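Predicted ATPase of the ABC class (Vibrio vulnificus, PDB 5D6A) is a predicted ABC-class ATPase that binds the ATP analogue AMP-PNP and probably hydrolyses ATP, though its cellular role is not established. Local coordinates at residues Lys31-Glu36 and Lys157-Ile162; Phe142-Pro147 and Phe164-Phe169. All coordinates share one frame; numbering follows the deposited sequence.

Contact 1 of 2, residues Lys31-Glu36 and Lys157-Ile162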
ATOM      1  N   LYS A  31      47.903   2.124  -0.345  1.00 95.37           N
ATOM      2  CA  LYS A  31      47.245   1.749   0.906  1.00 95.38           C
ATOM      3  C   LYS A  31      46.149   0.712   0.656  1.00 93.89           C
ATOM      4  O   LYS A  31      45.849  -0.113   1.519  1.00 93.86           O
ATOM      5  CB  LYS A  31      46.647   2.994   1.570  1.00 94.21           C
ATOM      6  CG  LYS A  31      45.974   2.752   2.913  1.00 94.44           C
ATOM      7  CD  LYS A  31      45.466   4.056   3.509  1.00 93.17           C
ATOM      8  CE  LYS A  31      44.839   3.842   4.877  1.00 92.52           C
ATOM      9  NZ  LYS A  31      44.362   5.121   5.469  1.00 91.62           N
ATOM     10  N   LEU A  32      45.564   0.764  -0.536  1.00 92.91           N
ATOM     11  CA  LEU A  32      44.489  -0.145  -0.913  1.00 91.53           C
ATOM     12  C   LEU A  32      45.029  -1.507  -1.373  1.00 91.72           C
ATOM     13  O   LEU A  32      44.375  -2.529  -1.170  1.00 91.25           O
ATOM     14  CB  LEU A  32      43.622   0.512  -1.998  1.00 90.44           C
ATOM     15  CG  LEU A  32      42.328  -0.164  -2.459  1.00 90.47           C
ATOM     16  CD1 LEU A  32      41.407  -0.496  -1.294  1.00 89.58           C
ATOM     17  CD2 LEU A  32      41.607   0.737  -3.453  1.00 88.93           C
ATOM     18  N   LYS A  33      46.218  -1.522  -1.975  1.00 91.89           N
ATOM     19  CA  LYS A  33      46.837  -2.774  -2.434  1.00 94.07           C
ATOM     20  C   LYS A  33      47.058  -3.752  -1.283  1.00 95.51           C
ATOM     21  O   LYS A  33      46.856  -4.957  -1.436  1.00 96.54           O
ATOM     22  CB  LYS A  33      48.187  -2.513  -3.112  1.00 96.13           C
ATOM     23  CG  LYS A  33      48.119  -1.812  -4.458  1.00 94.87           C
ATOM     24  CD  LYS A  33      49.522  -1.560  -4.992  1.00 97.32           C
ATOM     25  CE  LYS A  33      49.508  -0.858  -6.341  1.00 96.69           C
ATOM     26  NZ  LYS A  33      48.846  -1.668  -7.399  1.00 96.85           N
ATOM     27  N   LYS A  34      47.480  -3.223  -0.136  1.00 95.28           N
ATOM     28  CA  LYS A  34      47.750  -4.039   1.049  1.00 96.53           C
ATOM     29  C   LYS A  34      46.520  -4.784   1.564  1.00 94.17           C
ATOM     30  O   LYS A  34      46.647  -5.804   2.240  1.00 95.73           O
ATOM     31  CB  LYS A  34      48.312  -3.168   2.177  1.00 97.91           C
ATOM     32  CG  LYS A  34      49.651  -2.516   1.869  1.00100.26           C
ATOM     33  CD  LYS A  34      50.142  -1.701   3.057  1.00101.14           C
ATOM     34  CE  LYS A  34      51.489  -1.054   2.779  1.00102.86           C
ATOM     35  NZ  LYS A  34      51.951  -0.238   3.934  1.00103.19           N
ATOM     36  N   LEU A  35      45.335  -4.277   1.240  1.00 90.23           N
ATOM     37  CA  LEU A  35      44.091  -4.892   1.691  1.00 89.51           C
ATOM     38  C   LEU A  35      43.643  -6.073   0.823  1.00 90.36           C
ATOM     39  O   LEU A  35      42.558  -6.612   1.033  1.00 90.16           O
ATOM     40  CB  LEU A  35      42.977  -3.839   1.740  1.00 86.63           C
ATOM     41  CG  LEU A  35      43.237  -2.615   2.626  1.00 85.28           C
ATOM     42  CD1 LEU A  35      42.065  -1.651   2.552  1.00 82.35           C
ATOM     43  CD2 LEU A  35      43.503  -3.030   4.065  1.00 86.96           C
ATOM     44  N   GLU A  36      44.472  -6.478  -0.139  1.00 92.45           N
ATOM     45  CA  GLU A  36      44.122  -7.591  -1.029  1.00 93.43           C
ATOM     46  C   GLU A  36      43.938  -8.905  -0.259  1.00 95.28           C
ATOM     47  O   GLU A  36      44.755  -9.260   0.591  1.00 97.14           O
ATOM     48  CB  GLU A  36      45.188  -7.759  -2.122  1.00 95.45           C
ATOM     49  CG  GLU A  36      44.895  -8.857  -3.143  1.00 97.42           C
ATOM     50  CD  GLU A  36      43.628  -8.614  -3.952  1.00 95.93           C
ATOM     51  OE1 GLU A  36      43.018  -9.600  -4.417  1.00 98.34           O
ATOM     52  OE2 GLU A  36      43.230  -7.443  -4.119  1.00 92.58           O
ATOM     53  N   LYS A 157      40.104  -4.633  -8.073  1.00 71.56           N
ATOM     54  CA  LYS A 157      38.817  -4.228  -8.624  1.00 68.78           C
ATOM     55  C   LYS A 157      38.448  -2.891  -7.975  1.00 66.21           C
ATOM     56  O   LYS A 157      38.061  -1.944  -8.658  1.00 64.95           O
ATOM     57  CB  LYS A 157      37.740  -5.277  -8.324  1.00 69.38           C
ATOM     58  CG  LYS A 157      36.660  -5.411  -9.393  1.00 69.64           C
ATOM     59  CD  LYS A 157      36.060  -4.089  -9.837  1.00 68.54           C
ATOM     60  CE  LYS A 157      35.016  -4.304 -10.921  1.00 68.96           C
ATOM     61  NZ  LYS A 157      34.477  -3.020 -11.447  1.00 68.08           N
ATOM     62  N   ALA A 158      38.591  -2.826  -6.651  1.00 65.16           N
ATOM     63  CA  ALA A 158      38.296  -1.611  -5.887  1.00 62.90           C
ATOM     64  C   ALA A 158      39.091  -0.417  -6.414  1.00 61.63           C
ATOM     65  O   ALA A 158      38.564   0.692  -6.508  1.00 59.53           O
ATOM     66  CB  ALA A 158      38.587  -1.831  -4.410  1.00 63.86           C
ATOM     67  N   ILE A 159      40.359  -0.655  -6.746  1.00 62.36           N
ATOM     68  CA  ILE A 159      41.230   0.380  -7.302  1.00 62.24           C
ATOM     69  C   ILE A 159      40.654   0.861  -8.632  1.00 60.92           C
ATOM     70  O   ILE A 159      40.520   2.064  -8.862  1.00 60.46           O
ATOM     71  CB  ILE A 159      42.669  -0.148  -7.524  1.00 64.67           C
ATOM     72  CG1 ILE A 159      43.360  -0.415  -6.183  1.00 65.81           C
ATOM     73  CG2 ILE A 159      43.512   0.859  -8.296  1.00 65.15           C
ATOM     74  CD1 ILE A 159      44.711  -1.086  -6.312  1.00 67.89           C
ATOM     75  N   ASN A 160      40.302  -0.089  -9.492  1.00 60.64           N
ATOM     76  CA  ASN A 160      39.735   0.218 -10.805  1.00 59.74           C
ATOM     77  C   ASN A 160      38.486   1.100 -10.701  1.00 57.18           C
ATOM     78  O   ASN A 160      38.307   2.035 -11.479  1.00 55.58           O
ATOM     79  CB  ASN A 160      39.391  -1.085 -11.541  1.00 60.60           C
ATOM     80  CG  ASN A 160      38.917  -0.850 -12.963  1.00 60.31           C
ATOM     81  OD1 ASN A 160      39.363   0.083 -13.631  1.00 60.76           O
ATOM     82  ND2 ASN A 160      38.027  -1.713 -13.442  1.00 60.24           N
ATOM     83  N   ILE A 161      37.633   0.797  -9.729  1.00 56.66           N
ATOM     84  CA  ILE A 161      36.397   1.548  -9.518  1.00 54.89           C
ATOM     85  C   ILE A 161      36.642   2.946  -8.950  1.00 53.46           C
ATOM     86  O   ILE A 161      36.189   3.944  -9.511  1.00 52.40           O
ATOM     87  CB  ILE A 161      35.456   0.817  -8.528  1.00 54.80           C
ATOM     88  CG1 ILE A 161      35.093  -0.579  -9.052  1.00 55.90           C
ATOM     89  CG2 ILE A 161      34.194   1.643  -8.286  1.00 53.30           C
ATOM     90  CD1 ILE A 161      34.223  -1.386  -8.109  1.00 55.99           C
ATOM     91  N   ILE A 162      37.366   2.997  -7.840  1.00 53.48           N
ATOM     92  CA  ILE A 162      37.602   4.247  -7.112  1.00 53.02           C
ATOM     93  C   ILE A 162      38.668   5.182  -7.685  1.00 52.71           C
ATOM     94  O   ILE A 162      38.493   6.401  -7.644  1.00 50.80           O
ATOM     95  CB  ILE A 162      37.984   3.938  -5.646  1.00 54.24           C
ATOM     96  CG1 ILE A 162      36.902   3.074  -4.983  1.00 54.20           C
ATOM     97  CG2 ILE A 162      38.199   5.228  -4.861  1.00 54.45           C
ATOM     98  CD1 ILE A 162      37.265   2.585  -3.597  1.00 55.58           C
TER
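Ala158, on helix 155-172, points its methyl at Leu32 across the contact: Ala158 CB lies 4.1 Å from Leu32 CD2. The small side chain lets the leucine branch come down beside the backbone, and the same CD2 is 3.8 Å from the amide nitrogen of Ile159. Leu32 can be placed there because its CG is swung away from its own backbone nitrogen (chi1 -173°), which carries the branched end out from helix 23-33. Next along, Ile159 supplies the closest approach of the contact, Ile159 CG1 to Leu32 CD2 at 3.4 Å. The two side chains slide past each other in opposite directions, so they meet flank to flank. With chi1 at -69°, CG1 of Ile159 is anti to the carbonyl carbon, and CD1 beyond it reaches Lys33 CG at 3.9 Å. Lys33 crosses the isoleucine at about a right angle, contributing the aliphatic start of its chain while the residue as a whole is exposed.

The arrangement is plain helix-helix packing in the N-terminal region of this ABC-class ATPase, with helix 23-33 applied to helix 155-172. The CA atoms of Leu32 and Ile159 are 7.2 Å apart, near enough for direct side-chain overlap, and the two segments together bury 195 Å², most of it on Leu32 and Ile159. Leu32 also rests on Ile46 of a nearby loop. At the end of the type I turn from Lys33 to Glu36, Glu36 OE2 accepts a hydrogen bond from the Ala155 amide, a polar tie to the first turn of the same helix.

One turn on from Ala158, the helix continues with the amide nitrogen of Ile162 bonded to Ala158 O at 2.9 Å.

Contact 2 of 2, residues Phe142-Pro147 and Phe164-Phe169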
ATOM      1  N   PHE A 142      26.998  10.123  -3.481  1.00 37.34           N
ATOM      2  CA  PHE A 142      26.599   8.876  -4.113  1.00 38.20           C
ATOM      3  C   PHE A 142      27.101   7.670  -3.327  1.00 40.22           C
ATOM      4  O   PHE A 142      27.783   7.819  -2.312  1.00 40.88           O
ATOM      5  CB  PHE A 142      27.157   8.846  -5.542  1.00 37.93           C
ATOM      6  CG  PHE A 142      28.627   9.140  -5.615  1.00 38.43           C
ATOM      7  CD1 PHE A 142      29.077  10.447  -5.730  1.00 38.24           C
ATOM      8  CD2 PHE A 142      29.559   8.116  -5.548  1.00 39.86           C
ATOM      9  CE1 PHE A 142      30.430  10.728  -5.786  1.00 39.63           C
ATOM     10  CE2 PHE A 142      30.915   8.389  -5.603  1.00 40.91           C
ATOM     11  CZ  PHE A 142      31.350   9.698  -5.721  1.00 41.00           C
ATOM     12  N   ARG A 143      26.756   6.477  -3.806  1.00 41.99           N
ATOM     13  CA  ARG A 143      27.169   5.233  -3.166  1.00 44.34           C
ATOM     14  C   ARG A 143      28.132   4.443  -4.048  1.00 44.76           C
ATOM     15  O   ARG A 143      28.159   4.618  -5.267  1.00 44.46           O
ATOM     16  CB  ARG A 143      25.950   4.368  -2.862  1.00 46.01           C
ATOM     17  CG  ARG A 143      24.957   4.973  -1.886  1.00 47.05           C
ATOM     18  CD  ARG A 143      23.767   4.040  -1.737  1.00 50.27           C
ATOM     19  NE  ARG A 143      22.788   4.483  -0.743  1.00 52.47           N
ATOM     20  CZ  ARG A 143      22.795   4.140   0.547  1.00 54.73           C
ATOM     21  NH1 ARG A 143      23.743   3.346   1.045  1.00 55.76           N
ATOM     22  NH2 ARG A 143      21.843   4.601   1.351  1.00 54.95           N
ATOM     23  N   VAL A 144      28.924   3.581  -3.416  1.00 45.61           N
ATOM     24  CA  VAL A 144      29.876   2.723  -4.120  1.00 47.03           C
ATOM     25  C   VAL A 144      29.869   1.343  -3.467  1.00 49.03           C
ATOM     26  O   VAL A 144      30.338   1.181  -2.342  1.00 50.32           O
ATOM     27  CB  VAL A 144      31.310   3.292  -4.089  1.00 47.38           C
ATOM     28  CG1 VAL A 144      32.294   2.321  -4.735  1.00 48.72           C
ATOM     29  CG2 VAL A 144      31.363   4.648  -4.778  1.00 46.51           C
ATOM     30  N   ASN A 145      29.328   0.356  -4.172  1.00 50.02           N
ATOM     31  CA  ASN A 145      29.269  -1.003  -3.657  1.00 52.20           C
ATOM     32  C   ASN A 145      30.653  -1.649  -3.760  1.00 54.66           C
ATOM     33  O   ASN A 145      31.064  -2.093  -4.832  1.00 56.27           O
ATOM     34  CB  ASN A 145      28.224  -1.814  -4.429  1.00 52.27           C
ATOM     35  CG  ASN A 145      27.965  -3.174  -3.814  1.00 54.14           C
ATOM     36  OD1 ASN A 145      28.571  -3.546  -2.811  1.00 55.61           O
ATOM     37  ND2 ASN A 145      27.050  -3.922  -4.411  1.00 55.26           N
ATOM     38  N   LEU A 146      31.364  -1.689  -2.636  1.00 56.46           N
ATOM     39  CA  LEU A 146      32.717  -2.249  -2.588  1.00 59.67           C
ATOM     40  C   LEU A 146      32.713  -3.759  -2.869  1.00 63.86           C
ATOM     41  O   LEU A 146      31.977  -4.507  -2.222  1.00 65.48           O
ATOM     42  CB  LEU A 146      33.360  -1.949  -1.230  1.00 59.70           C
ATOM     43  CG  LEU A 146      33.481  -0.459  -0.877  1.00 57.15           C
ATOM     44  CD1 LEU A 146      34.010  -0.277   0.535  1.00 58.01           C
ATOM     45  CD2 LEU A 146      34.367   0.272  -1.875  1.00 56.39           C
ATOM     46  N   PRO A 147      33.547  -4.207  -3.829  1.00 66.91           N
ATOM     47  CA  PRO A 147      33.603  -5.607  -4.250  1.00 70.75           C
ATOM     48  C   PRO A 147      34.439  -6.531  -3.370  1.00 75.20           C
ATOM     49  O   PRO A 147      35.239  -6.075  -2.552  1.00 75.14           O
ATOM     50  CB  PRO A 147      34.242  -5.513  -5.633  1.00 70.93           C
ATOM     51  CG  PRO A 147      35.185  -4.369  -5.505  1.00 69.65           C
ATOM     52  CD  PRO A 147      34.535  -3.390  -4.560  1.00 66.84           C
ATOM     53  N   PHE A 164      40.204   4.815 -10.974  1.00 54.83           N
ATOM     54  CA  PHE A 164      40.248   4.903 -12.434  1.00 55.62           C
ATOM     55  C   PHE A 164      38.911   5.360 -13.029  1.00 54.03           C
ATOM     56  O   PHE A 164      38.864   6.356 -13.752  1.00 53.85           O
ATOM     57  CB  PHE A 164      40.697   3.565 -13.034  1.00 57.27           C
ATOM     58  CG  PHE A 164      40.823   3.583 -14.530  1.00 58.47           C
ATOM     59  CD1 PHE A 164      41.955   4.107 -15.136  1.00 60.14           C
ATOM     60  CD2 PHE A 164      39.817   3.065 -15.333  1.00 57.98           C
ATOM     61  CE1 PHE A 164      42.078   4.127 -16.514  1.00 61.14           C
ATOM     62  CE2 PHE A 164      39.934   3.081 -16.712  1.00 59.18           C
ATOM     63  CZ  PHE A 164      41.065   3.613 -17.301  1.00 60.52           C
ATOM     64  N   HIS A 165      37.830   4.647 -12.718  1.00 52.47           N
ATOM     65  CA  HIS A 165      36.510   4.996 -13.251  1.00 51.05           C
ATOM     66  C   HIS A 165      35.843   6.165 -12.534  1.00 49.80           C
ATOM     67  O   HIS A 165      35.449   7.144 -13.168  1.00 48.94           O
ATOM     68  CB  HIS A 165      35.557   3.798 -13.204  1.00 50.56           C
ATOM     69  CG  HIS A 165      35.890   2.717 -14.179  1.00 51.84           C
ATOM     70  ND1 HIS A 165      35.701   2.860 -15.537  1.00 52.38           N
ATOM     71  CD2 HIS A 165      36.352   1.458 -13.994  1.00 53.00           C
ATOM     72  CE1 HIS A 165      36.062   1.747 -16.149  1.00 54.11           C
ATOM     73  NE2 HIS A 165      36.457   0.880 -15.234  1.00 54.77           N
ATOM     74  N   LEU A 166      35.710   6.055 -11.215  1.00 49.52           N
ATOM     75  CA  LEU A 166      35.030   7.086 -10.428  1.00 48.40           C
ATOM     76  C   LEU A 166      35.540   8.505 -10.698  1.00 49.02           C
ATOM     77  O   LEU A 166      34.738   9.405 -10.948  1.00 47.93           O
ATOM     78  CB  LEU A 166      35.079   6.759  -8.927  1.00 48.16           C
ATOM     79  CG  LEU A 166      34.401   7.749  -7.970  1.00 46.95           C
ATOM     80  CD1 LEU A 166      32.951   8.008  -8.352  1.00 44.92           C
ATOM     81  CD2 LEU A 166      34.487   7.241  -6.539  1.00 47.41           C
ATOM     82  N   PRO A 167      36.869   8.711 -10.666  1.00 50.78           N
ATOM     83  CA  PRO A 167      37.376  10.061 -10.920  1.00 51.54           C
ATOM     84  C   PRO A 167      36.943  10.623 -12.279  1.00 51.91           C
ATOM     85  O   PRO A 167      36.780  11.830 -12.418  1.00 52.45           O
ATOM     86  CB  PRO A 167      38.897   9.883 -10.859  1.00 53.04           C
ATOM     87  CG  PRO A 167      39.104   8.661 -10.033  1.00 53.17           C
ATOM     88  CD  PRO A 167      37.965   7.762 -10.412  1.00 51.97           C
ATOM     89  N   LYS A 168      36.747   9.750 -13.262  1.00 52.54           N
ATOM     90  CA  LYS A 168      36.330  10.191 -14.590  1.00 53.25           C
ATOM     91  C   LYS A 168      34.878  10.653 -14.608  1.00 51.86           C
ATOM     92  O   LYS A 168      34.560  11.651 -15.251  1.00 53.14           O
ATOM     93  CB  LYS A 168      36.565   9.094 -15.634  1.00 54.71           C
ATOM     94  CG  LYS A 168      38.038   8.806 -15.868  1.00 57.32           C
ATOM     95  CD  LYS A 168      38.264   7.738 -16.921  1.00 58.98           C
ATOM     96  CE  LYS A 168      39.750   7.557 -17.183  1.00 61.59           C
ATOM     97  NZ  LYS A 168      40.015   6.572 -18.263  1.00 63.87           N
ATOM     98  N   PHE A 169      34.001   9.945 -13.897  1.00 50.56           N
ATOM     99  CA  PHE A 169      32.588  10.331 -13.856  1.00 48.23           C
ATOM    100  C   PHE A 169      32.413  11.632 -13.078  1.00 46.91           C
ATOM    101  O   PHE A 169      31.592  12.470 -13.446  1.00 46.55           O
ATOM    102  CB  PHE A 169      31.717   9.233 -13.240  1.00 47.56           C
ATOM    103  CG  PHE A 169      31.976   7.866 -13.804  1.00 48.92           C
ATOM    104  CD1 PHE A 169      31.985   7.655 -15.177  1.00 50.49           C
ATOM    105  CD2 PHE A 169      32.164   6.779 -12.961  1.00 49.04           C
ATOM    106  CE1 PHE A 169      32.222   6.396 -15.700  1.00 51.80           C
ATOM    107  CE2 PHE A 169      32.388   5.515 -13.477  1.00 50.83           C
ATOM    108  CZ  PHE A 169      32.417   5.322 -14.848  1.00 52.19           C
TER
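Phe142 lays the outer end of its ring against the branched tip of Leu166, with Phe142 CE2 3.4 Å and Phe142 CZ 3.5 Å from Leu166 CD1. This is helix-on-sheet packing: strand 137-144 belongs to the antiparallel sheet of the N-terminal region, and helix 155-172 packs on one face of it. Strand alternation gives the evidence, since Phe142 and Val144 point at the helix while Arg143 between them does not and instead makes a salt bridge with Asp550.

The methyl approaches the ring obliquely. Leu166 CD2 is somewhat farther off, 3.9 Å from Phe142 CE2, so both methyls of the leucine border the same part of the ring. Two torsions bring the groups together from opposite directions: chi1 of 51° sets the phenyl between the strand's backbone nitrogen and carbonyl carbon, whereas chi1 of -180° stretches Leu166 out from the helix. Phe106 of helix 92-109 meets both residues, its ring plane about 35° from that of Phe142, which makes the contact part of a wider aromatic and aliphatic layer. All three touching residues are buried.

Val144 adds a looser contact beside the ring, its CG2 4.4 Å from Leu166 CD2. That same Val144 CG2 lies in the plane of the Phe142 ring, at its edge, 3.9 Å from Phe142 CE2.

Both contacts use helix 155-172, and their centres are 12 Å apart. Contact 1 takes an earlier part of the helix, where helix 23-33 packs on it; contact 2 takes a later part, which covers the sheet. The helix backbone joins them directly through probable hydrogen bonds from Leu166 N to Ile161 O, 2.8 Å, and from His165 N to Asn160 O. Contact 2 is fully buried and mixes an aromatic ring with aliphatic branches. Contact 1 is only partly buried, wholly aliphatic, and has a lysine chain at its margin, yet it buries more surface: 195 Å² against 107 Å². Pro147 and Lys157 also touch, joining the strand's continuation to the helix.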